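Local atomic coordinates of porin (Acinetobacter baumannii AB307-0294, PDB entry 5DL7), a protein that forms an outer-membrane beta-barrel of the OprD porin family and probably lets small molecules cross the outer membrane. Residues F32-P40 with T399-N407; P42-A50 with A85-L94. All coordinates share one frame; numbering follows the deposited sequence.

Strand 22-36 comes first and carries residues 32-36 to its end. The turn that follows leads through residues 42-44 into strand 46-58. Contact 2 then ties residues 42-50, the end of the turn and the beginning of that strand, to residues 85-94 in the loop between strands 66-79 and 105-117. Contact 1 is closed near the C terminus, where residues 399-407 lead into strand 406-418. It brings the first and last barrel strands together and so closes the barrel, with contact 2 nested inside the large loop. The two contacts meet directly: Arg34 N lies 2.7 Å from Ala46 O, and one calcium ion binds Asp35, Tyr36 and Asp39 together with Thr44.

Contact 1: residues F32-P40 with T399-N407; sequences FDRDYKKDP and TNMTFHSAN. With CA (calcium ion), chain D.
Asp35 and Asn407 face each other as an antiparallel hydrogen-bonded pair. Asp35 N donates to Asn407 O at 2.9 Å, and Asn407 N returns a bond to Asp35 O. Next comes the non-hydrogen-bonded pair Tyr36 and Ala406, then Lys37 N donates to Ser405 O with an N-H...O angle of 168°. This is the tight part. The Ala406 methyl packs on Arg34 CG at 3.7 Å. Tyr36 CD1 touches His404 CB, and the two rings meet obliquely, their planes 71° apart. Pro40 CG sits over one face of the imidazole, 4.2 Å from the centroid of the His404 ring.

The solvent side is looser. The bent Lys37 chain passes across Asn407, with CD near ND2, and brings CE to 4.0 Å from Ser405 CB. Water 2 joins Lys38 N to Ser405 O. Water 1 lies between Asp33 OD2 and Asn407 O, close enough to bond to either. Arg47 holds the other oxygen of Asp33, and His392 takes up Asn407 OD1.

Calcium binds Asp35 OD1 at 2.2 Å, Tyr36 O and Asp39 OD1; water 3 and Thr44 complete the site. With CG anti to the backbone N (chi1 -174°), the Asp35 carboxylate leads away from 399-407 to the metal, while its backbone pairs with the last strand. The calcium probably offsets the two carboxylate charges and fixes the turn beside the barrel closure.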
loop_
_atom_site.group_PDB
_atom_site.type_symbol
_atom_site.label_atom_id
_atom_site.label_comp_id
_atom_site.label_asym_id
_atom_site.label_seq_id
_atom_site.Cartn_x
_atom_site.Cartn_y
_atom_site.Cartn_z
ATOM N N PHE A 32 -5.274 -15.936 -0.393
ATOM C CA PHE A 32 -5.856 -14.874 0.464
ATOM C C PHE A 32 -7.143 -15.445 1.035
ATOM O O PHE A 32 -7.952 -15.958 0.301
ATOM C CB PHE A 32 -6.201 -13.654 -0.390
ATOM C CG PHE A 32 -6.833 -12.493 0.367
ATOM C CD1 PHE A 32 -8.190 -12.524 0.714
ATOM C CD2 PHE A 32 -6.078 -11.364 0.707
ATOM C CE1 PHE A 32 -8.777 -11.496 1.409
ATOM C CE2 PHE A 32 -6.672 -10.296 1.402
ATOM C CZ PHE A 32 -8.012 -10.388 1.772
ATOM N N ASP A 33 -7.226 -15.427 2.355
ATOM C CA ASP A 33 -8.491 -15.927 3.005
ATOM C C ASP A 33 -8.802 -14.963 4.120
ATOM O O ASP A 33 -8.180 -15.073 5.199
ATOM C CB ASP A 33 -8.177 -17.277 3.596
ATOM C CG ASP A 33 -9.414 -17.881 4.448
ATOM O OD1 ASP A 33 -10.566 -17.606 3.986
ATOM O OD2 ASP A 33 -9.155 -18.576 5.530
ATOM N N ARG A 34 -9.858 -14.177 4.005
ATOM C CA ARG A 34 -10.310 -13.341 5.113
ATOM C C ARG A 34 -11.665 -14.057 5.571
ATOM O O ARG A 34 -12.697 -13.933 4.977
ATOM C CB ARG A 34 -10.541 -11.947 4.651
ATOM C CG ARG A 34 -11.131 -10.996 5.691
ATOM C CD ARG A 34 -11.356 -9.612 5.246
ATOM N NE ARG A 34 -10.034 -8.938 5.048
ATOM C CZ ARG A 34 -9.794 -7.917 4.269
ATOM N NH1 ARG A 34 -10.747 -7.240 3.676
ATOM N NH2 ARG A 34 -8.586 -7.311 4.278
ATOM N N ASP A 35 -11.546 -14.820 6.619
ATOM C CA ASP A 35 -12.669 -15.681 7.071
ATOM C C ASP A 35 -13.380 -14.935 8.101
ATOM O O ASP A 35 -13.016 -14.819 9.301
ATOM C CB ASP A 35 -12.118 -16.960 7.581
ATOM C CG ASP A 35 -13.242 -17.938 7.922
ATOM O OD1 ASP A 35 -14.376 -17.497 8.159
ATOM O OD2 ASP A 35 -12.799 -19.119 7.958
ATOM N N TYR A 36 -14.544 -14.411 7.690
ATOM C CA TYR A 36 -15.414 -13.617 8.565
ATOM C C TYR A 36 -15.891 -14.398 9.728
ATOM O O TYR A 36 -16.343 -15.560 9.573
ATOM C CB TYR A 36 -16.617 -13.099 7.793
ATOM C CG TYR A 36 -16.308 -12.406 6.573
ATOM C CD1 TYR A 36 -15.506 -11.271 6.532
ATOM C CD2 TYR A 36 -16.838 -12.877 5.305
ATOM C CE1 TYR A 36 -15.252 -10.540 5.353
ATOM C CE2 TYR A 36 -16.589 -12.217 4.148
ATOM C CZ TYR A 36 -15.750 -11.024 4.152
ATOM O OH TYR A 36 -15.579 -10.422 2.959
ATOM N N LYS A 37 -15.862 -13.822 10.933
ATOM C CA LYS A 37 -16.366 -14.491 12.140
ATOM C C LYS A 37 -17.885 -14.705 12.143
ATOM O O LYS A 37 -18.306 -15.772 12.636
ATOM C CB LYS A 37 -15.891 -13.843 13.415
ATOM C CG LYS A 37 -14.355 -13.985 13.406
ATOM C CD LYS A 37 -13.561 -14.138 14.724
ATOM C CE LYS A 37 -13.172 -12.826 15.386
ATOM N NZ LYS A 37 -13.233 -13.181 16.892
ATOM N N LYS A 38 -18.658 -13.753 11.638
ATOM C CA LYS A 38 -20.108 -13.756 11.727
ATOM C C LYS A 38 -20.763 -13.937 10.374
ATOM O O LYS A 38 -21.921 -13.585 10.251
ATOM C CB LYS A 38 -20.549 -12.468 12.359
ATOM C CG LYS A 38 -20.108 -12.416 13.861
ATOM C CD LYS A 38 -20.708 -11.201 14.557
ATOM C CE LYS A 38 -20.110 -9.819 14.064
ATOM N NZ LYS A 38 -21.064 -8.584 14.029
ATOM N N ASP A 39 -20.041 -14.373 9.318
ATOM C CA ASP A 39 -20.631 -14.771 7.991
ATOM C C ASP A 39 -21.733 -13.824 7.537
ATOM O O ASP A 39 -22.899 -14.234 7.450
ATOM C CB ASP A 39 -21.125 -16.232 8.011
ATOM C CG ASP A 39 -19.979 -17.194 8.295
ATOM O OD1 ASP A 39 -18.755 -16.731 8.220
ATOM O OD2 ASP A 39 -20.306 -18.406 8.499
ATOM N N PRO A 40 -21.351 -12.580 7.170
ATOM C CA PRO A 40 -22.352 -11.582 6.891
ATOM C C PRO A 40 -22.898 -12.066 5.554
ATOM O O PRO A 40 -22.208 -12.101 4.520
ATOM C CB PRO A 40 -21.550 -10.262 6.789
ATOM C CG PRO A 40 -20.126 -10.710 6.398
ATOM C CD PRO A 40 -19.962 -12.042 7.047
ATOM N N THR A 399 -23.030 -4.207 10.732
ATOM C CA THR A 399 -22.818 -5.110 9.597
ATOM C C THR A 399 -22.809 -4.500 8.205
ATOM O O THR A 399 -22.402 -5.146 7.239
ATOM C CB THR A 399 -23.856 -6.329 9.642
ATOM O OG1 THR A 399 -25.107 -5.778 9.468
ATOM C CG2 THR A 399 -23.694 -6.995 10.936
ATOM N N ASN A 400 -23.215 -3.216 8.036
ATOM C CA ASN A 400 -23.223 -2.566 6.757
ATOM C C ASN A 400 -21.869 -1.849 6.540
ATOM O O ASN A 400 -21.744 -1.087 5.532
ATOM C CB ASN A 400 -24.361 -1.632 6.659
ATOM C CG ASN A 400 -24.314 -0.465 7.710
ATOM O OD1 ASN A 400 -23.925 -0.685 8.827
ATOM N ND2 ASN A 400 -24.785 0.717 7.339
ATOM N N MET A 401 -20.905 -2.009 7.403
ATOM C CA MET A 401 -19.597 -1.310 7.289
ATOM C C MET A 401 -18.668 -2.112 6.381
ATOM O O MET A 401 -19.017 -3.213 5.916
ATOM C CB MET A 401 -18.989 -1.111 8.630
ATOM C CG MET A 401 -19.855 -0.120 9.482
ATOM S SD MET A 401 -20.001 1.494 8.757
ATOM C CE MET A 401 -21.584 1.990 9.525
ATOM N N THR A 402 -17.469 -1.601 6.123
ATOM C CA THR A 402 -16.562 -2.206 5.147
ATOM C C THR A 402 -15.782 -3.304 5.743
ATOM O O THR A 402 -15.466 -4.280 5.049
ATOM C CB THR A 402 -15.627 -1.072 4.669
ATOM O OG1 THR A 402 -16.391 -0.053 4.032
ATOM C CG2 THR A 402 -14.607 -1.630 3.647
ATOM N N PHE A 403 -15.403 -3.222 7.000
ATOM C CA PHE A 403 -14.503 -4.248 7.624
ATOM C C PHE A 403 -15.289 -4.994 8.676
ATOM O O PHE A 403 -16.026 -4.368 9.502
ATOM C CB PHE A 403 -13.268 -3.583 8.199
ATOM C CG PHE A 403 -12.457 -2.847 7.157
ATOM C CD1 PHE A 403 -11.864 -3.602 6.120
ATOM C CD2 PHE A 403 -12.339 -1.485 7.170
ATOM C CE1 PHE A 403 -11.005 -2.908 5.188
ATOM C CE2 PHE A 403 -11.574 -0.839 6.218
ATOM C CZ PHE A 403 -10.955 -1.556 5.184
ATOM N N HIS A 404 -15.133 -6.304 8.691
ATOM C CA HIS A 404 -15.872 -7.205 9.550
ATOM C C HIS A 404 -14.867 -8.066 10.376
ATOM O O HIS A 404 -13.787 -8.318 9.855
ATOM C CB HIS A 404 -16.648 -8.166 8.648
ATOM C CG HIS A 404 -17.625 -7.443 7.776
ATOM N ND1 HIS A 404 -18.932 -7.343 8.128
ATOM C CD2 HIS A 404 -17.519 -6.890 6.552
ATOM C CE1 HIS A 404 -19.573 -6.611 7.234
ATOM N NE2 HIS A 404 -18.706 -6.245 6.312
ATOM N N SER A 405 -15.195 -8.415 11.563
ATOM C CA SER A 405 -14.383 -9.359 12.411
ATOM C C SER A 405 -14.031 -10.537 11.528
ATOM O O SER A 405 -14.944 -11.094 10.845
ATOM C CB SER A 405 -15.171 -9.794 13.696
ATOM O OG SER A 405 -15.475 -8.644 14.458
ATOM N N ALA A 406 -12.762 -10.960 11.556
ATOM C CA ALA A 406 -12.291 -11.977 10.658
ATOM C C ALA A 406 -11.020 -12.568 11.184
ATOM O O ALA A 406 -10.222 -11.906 11.883
ATOM C CB ALA A 406 -12.105 -11.409 9.256
ATOM N N ASN A 407 -10.723 -13.756 10.753
ATOM C CA ASN A 407 -9.398 -14.326 10.870
ATOM C C ASN A 407 -8.852 -14.444 9.426
ATOM O O ASN A 407 -9.431 -15.127 8.541
ATOM C CB ASN A 407 -9.473 -15.715 11.458
ATOM C CG ASN A 407 -9.885 -15.704 12.914
ATOM O OD1 ASN A 407 -9.537 -14.876 13.670
ATOM N ND2 ASN A 407 -10.574 -16.672 13.285
HETATM CA CA CA D . -16.587 -17.523 8.237
HETATM O O HOH W 1 -7.967 -17.289 7.553
HETATM O O HOH W 2 -17.642 -11.144 10.872
HETATM O O HOH W 3 -15.954 -18.443 10.224
#

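Contact 2: residues P42-A50 with A85-L94; sequences PYTAARDWA and ADDYARSGLL. With CA (calcium ion), chain D; C8E ((hydroxyethyloxy)tri(ethyloxy)octane), chain K.
Arg47 lies across one face of the Tyr88 ring, with CD over its centre, 4.0 Å from the centroid. The guanidinium lies farther out as an off-centre cation-pi partner, its plane 32° from that of the ring. The bend at chi3 (-68°) lays it beside the hydroxyl end of the ring. Thr44 CG2 and Ala45 O come at the ring edge. Tyr43 lays a face of its ring against Ala89 N, and its CD2 meets Ala89 CB at 3.7 Å.

The polar centre is Asp48. Ser91 OG donates to the anti lone pair of Asp48 OD2 at 2.6 Å, while Ser91 N adds a weak bond. Water 5 also donates to Asp48 OD2 and links it to Gly92 N and Leu94 O. Leu94 CD1 packs on Asp48 OD1, and Ala50 CB rests against Leu93 and Leu94.

Two backbone bonds join the segments. Ala89 N donates to Ala45 O at 2.8 Å, and Arg47 N donates to Ala89 O, making a single bridge at Ala46 and Ala89. An ST turn, Leu93 N to Ser91 OG at 3.0 Å, steadies the serine. Farther out, Asp33 pairs with Arg47 and Arg102 with Asp48 OD1. Thr44 binds calcium through O and OG1, and water 4 joins Thr44 N to Asp87 O.

Residues 85-94, in the loop between strands 66-79 and 105-117, thus pack against the barrel wall at strand 46-58. Trp49 points away from them and has detergent atom C8E O15 over one ring face, consistent with the membrane-facing side. The loop also reaches strand 22-36, where Ala89 touches Tyr36, Ser91 touches Phe32 and Leu93 touches Phe30.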
loop_
_atom_site.group_PDB
_atom_site.type_symbol
_atom_site.label_atom_id
_atom_site.label_comp_id
_atom_site.label_asym_id
_atom_site.label_seq_id
_atom_site.Cartn_x
_atom_site.Cartn_y
_atom_site.Cartn_z
ATOM N N PRO A 42 -24.093 -12.991 1.992
ATOM C CA PRO A 42 -24.182 -14.471 1.826
ATOM C C PRO A 42 -22.838 -15.224 1.860
ATOM O O PRO A 42 -22.808 -16.356 1.410
ATOM C CB PRO A 42 -24.772 -14.595 0.442
ATOM C CG PRO A 42 -24.138 -13.434 -0.277
ATOM C CD PRO A 42 -23.927 -12.311 0.699
ATOM N N TYR A 43 -21.796 -14.629 2.415
ATOM C CA TYR A 43 -20.440 -15.115 2.230
ATOM C C TYR A 43 -19.859 -15.520 3.570
ATOM O O TYR A 43 -20.134 -14.842 4.582
ATOM C CB TYR A 43 -19.527 -13.996 1.627
ATOM C CG TYR A 43 -19.912 -13.684 0.194
ATOM C CD1 TYR A 43 -20.001 -14.703 -0.724
ATOM C CD2 TYR A 43 -20.262 -12.393 -0.201
ATOM C CE1 TYR A 43 -20.457 -14.466 -2.007
ATOM C CE2 TYR A 43 -20.718 -12.119 -1.494
ATOM C CZ TYR A 43 -20.797 -13.177 -2.379
ATOM O OH TYR A 43 -21.287 -13.007 -3.646
ATOM N N THR A 44 -19.117 -16.641 3.573
ATOM C CA THR A 44 -18.399 -17.066 4.770
ATOM C C THR A 44 -17.004 -16.515 4.918
ATOM O O THR A 44 -16.461 -16.550 6.034
ATOM C CB THR A 44 -18.318 -18.524 4.922
ATOM O OG1 THR A 44 -17.939 -18.759 6.344
ATOM C CG2 THR A 44 -17.487 -19.140 3.942
ATOM N N ALA A 45 -16.481 -16.029 3.803
ATOM C CA ALA A 45 -15.080 -15.564 3.732
ATOM C C ALA A 45 -14.893 -14.855 2.400
ATOM O O ALA A 45 -15.737 -15.038 1.485
ATOM C CB ALA A 45 -14.106 -16.745 3.829
ATOM N N ALA A 46 -13.909 -13.938 2.352
ATOM C CA ALA A 46 -13.356 -13.401 1.084
ATOM C C ALA A 46 -12.152 -14.273 0.790
ATOM O O ALA A 46 -11.249 -14.400 1.678
ATOM C CB ALA A 46 -12.925 -11.966 1.196
ATOM N N ARG A 47 -12.060 -14.873 -0.407
ATOM C CA ARG A 47 -11.010 -15.893 -0.585
ATOM C C ARG A 47 -10.687 -16.014 -2.054
ATOM O O ARG A 47 -11.590 -15.923 -2.871
ATOM C CB ARG A 47 -11.480 -17.276 -0.146
ATOM C CG ARG A 47 -10.488 -18.411 -0.047
ATOM C CD ARG A 47 -11.115 -19.709 0.529
ATOM N NE ARG A 47 -11.426 -19.478 1.897
ATOM C CZ ARG A 47 -12.059 -20.346 2.755
ATOM N NH1 ARG A 47 -12.555 -21.450 2.288
ATOM N NH2 ARG A 47 -12.300 -20.018 3.991
ATOM N N ASP A 48 -9.401 -16.227 -2.339
ATOM C CA ASP A 48 -8.996 -16.587 -3.726
ATOM C C ASP A 48 -7.581 -17.181 -3.628
ATOM O O ASP A 48 -6.851 -17.035 -2.662
ATOM C CB ASP A 48 -8.942 -15.383 -4.691
ATOM C CG ASP A 48 -10.219 -14.966 -5.291
ATOM O OD1 ASP A 48 -10.906 -15.732 -6.001
ATOM O OD2 ASP A 48 -10.652 -13.710 -5.053
ATOM N N TRP A 49 -7.238 -17.926 -4.692
ATOM C CA TRP A 49 -5.930 -18.485 -4.794
ATOM C C TRP A 49 -5.510 -18.248 -6.270
ATOM O O TRP A 49 -6.198 -18.664 -7.224
ATOM C CB TRP A 49 -5.901 -19.922 -4.496
ATOM C CG TRP A 49 -4.533 -20.531 -4.434
ATOM C CD1 TRP A 49 -3.305 -19.889 -4.276
ATOM C CD2 TRP A 49 -4.223 -21.916 -4.629
ATOM N NE1 TRP A 49 -2.294 -20.789 -4.301
ATOM C CE2 TRP A 49 -2.811 -22.027 -4.589
ATOM C CE3 TRP A 49 -5.001 -23.061 -4.918
ATOM C CZ2 TRP A 49 -2.149 -23.261 -4.698
ATOM C CZ3 TRP A 49 -4.375 -24.247 -5.152
ATOM C CH2 TRP A 49 -2.947 -24.359 -5.058
ATOM N N ALA A 50 -4.428 -17.467 -6.430
ATOM C CA ALA A 50 -4.021 -17.035 -7.754
ATOM C C ALA A 50 -2.546 -17.057 -7.972
ATOM O O ALA A 50 -1.733 -17.071 -7.065
ATOM C CB ALA A 50 -4.484 -15.570 -8.035
ATOM N N ALA A 85 -14.040 -20.652 -6.399
ATOM C CA ALA A 85 -13.759 -19.295 -6.016
ATOM C C ALA A 85 -15.041 -18.463 -5.919
ATOM O O ALA A 85 -15.124 -17.496 -5.159
ATOM C CB ALA A 85 -12.855 -18.677 -7.108
ATOM N N ASP A 86 -16.045 -18.870 -6.725
ATOM C CA ASP A 86 -17.292 -18.050 -6.915
ATOM C C ASP A 86 -18.178 -18.085 -5.710
ATOM O O ASP A 86 -19.044 -17.224 -5.547
ATOM C CB ASP A 86 -18.096 -18.560 -8.133
ATOM C CG ASP A 86 -17.259 -18.617 -9.411
ATOM O OD1 ASP A 86 -16.178 -17.988 -9.513
ATOM O OD2 ASP A 86 -17.697 -19.226 -10.359
ATOM N N ASP A 87 -17.939 -18.988 -4.822
ATOM C CA ASP A 87 -18.727 -18.944 -3.572
ATOM C C ASP A 87 -18.214 -18.092 -2.427
ATOM O O ASP A 87 -18.778 -18.164 -1.307
ATOM C CB ASP A 87 -18.849 -20.318 -3.043
ATOM C CG ASP A 87 -19.539 -21.253 -3.996
ATOM O OD1 ASP A 87 -20.639 -20.877 -4.469
ATOM O OD2 ASP A 87 -18.974 -22.346 -4.171
ATOM N N TYR A 88 -17.191 -17.274 -2.672
ATOM C CA TYR A 88 -16.605 -16.456 -1.657
ATOM C C TYR A 88 -16.637 -15.018 -2.033
ATOM O O TYR A 88 -16.634 -14.636 -3.207
ATOM C CB TYR A 88 -15.142 -16.943 -1.428
ATOM C CG TYR A 88 -15.029 -18.311 -0.920
ATOM C CD1 TYR A 88 -15.417 -18.610 0.331
ATOM C CD2 TYR A 88 -14.687 -19.352 -1.728
ATOM C CE1 TYR A 88 -15.354 -19.923 0.792
ATOM C CE2 TYR A 88 -14.691 -20.631 -1.352
ATOM C CZ TYR A 88 -15.032 -20.940 -0.081
ATOM O OH TYR A 88 -15.008 -22.236 0.304
ATOM N N ALA A 89 -16.519 -14.120 -1.023
ATOM C CA ALA A 89 -16.386 -12.709 -1.278
ATOM C C ALA A 89 -15.000 -12.363 -1.968
ATOM O O ALA A 89 -14.086 -13.229 -2.009
ATOM C CB ALA A 89 -16.628 -11.793 -0.140
ATOM N N ARG A 90 -15.094 -11.346 -2.766
ATOM C CA ARG A 90 -14.017 -10.933 -3.600
ATOM C C ARG A 90 -12.805 -10.627 -2.693
ATOM O O ARG A 90 -12.940 -9.947 -1.680
ATOM C CB ARG A 90 -14.255 -9.791 -4.510
ATOM C CG ARG A 90 -14.602 -8.528 -3.953
ATOM C CD ARG A 90 -15.035 -7.610 -5.110
ATOM N NE ARG A 90 -13.889 -6.987 -5.732
ATOM C CZ ARG A 90 -13.630 -5.654 -5.722
ATOM N NH1 ARG A 90 -14.424 -4.782 -5.078
ATOM N NH2 ARG A 90 -12.627 -5.124 -6.425
ATOM N N SER A 91 -11.635 -11.145 -3.097
ATOM C CA SER A 91 -10.348 -10.813 -2.410
ATOM C C SER A 91 -9.603 -9.656 -2.942
ATOM O O SER A 91 -8.699 -9.081 -2.263
ATOM C CB SER A 91 -9.483 -12.086 -2.507
ATOM O OG SER A 91 -8.920 -12.272 -3.794
ATOM N N GLY A 92 -9.766 -9.376 -4.220
ATOM C CA GLY A 92 -8.903 -8.509 -4.926
ATOM C C GLY A 92 -7.726 -9.087 -5.747
ATOM O O GLY A 92 -6.968 -8.382 -6.361
ATOM N N LEU A 93 -7.537 -10.390 -5.673
ATOM C CA LEU A 93 -6.516 -11.040 -6.409
ATOM C C LEU A 93 -6.928 -11.220 -7.892
ATOM O O LEU A 93 -6.129 -11.517 -8.715
ATOM C CB LEU A 93 -6.196 -12.478 -5.849
ATOM C CG LEU A 93 -5.558 -12.495 -4.443
ATOM C CD1 LEU A 93 -5.174 -13.899 -4.087
ATOM C CD2 LEU A 93 -4.301 -11.618 -4.389
ATOM N N LEU A 94 -8.256 -11.344 -8.111
ATOM C CA LEU A 94 -8.776 -11.700 -9.460
ATOM C C LEU A 94 -10.019 -10.753 -9.756
ATOM O O LEU A 94 -10.767 -10.361 -8.786
ATOM C CB LEU A 94 -9.308 -13.108 -9.463
ATOM C CG LEU A 94 -8.236 -14.230 -9.313
ATOM C CD1 LEU A 94 -8.906 -15.537 -8.928
ATOM C CD2 LEU A 94 -7.488 -14.382 -10.617
HETATM CA CA CA D . -16.587 -17.523 8.237
HETATM O O12 C8E K . -7.864 -23.586 -1.528
HETATM C C13 C8E K . -6.561 -24.007 -1.855
HETATM C C14 C8E K . -5.540 -23.138 -1.138
HETATM O O15 C8E K . -4.218 -23.677 -1.245
HETATM C C16 C8E K . -3.229 -23.057 -0.387
HETATM C C17 C8E K . -2.010 -22.959 -1.265
HETATM O O18 C8E K . -0.834 -22.471 -0.621
HETATM C C19 C8E K . -0.077 -21.624 -1.504
HETATM C C20 C8E K . 0.984 -20.777 -0.808
HETATM O O21 C8E K . 1.122 -19.451 -1.458
HETATM O O HOH W 4 -19.113 -18.149 1.368
HETATM O O HOH W 5 -10.794 -11.391 -6.234
HETATM O O HOH W 3 -15.954 -18.443 10.224
#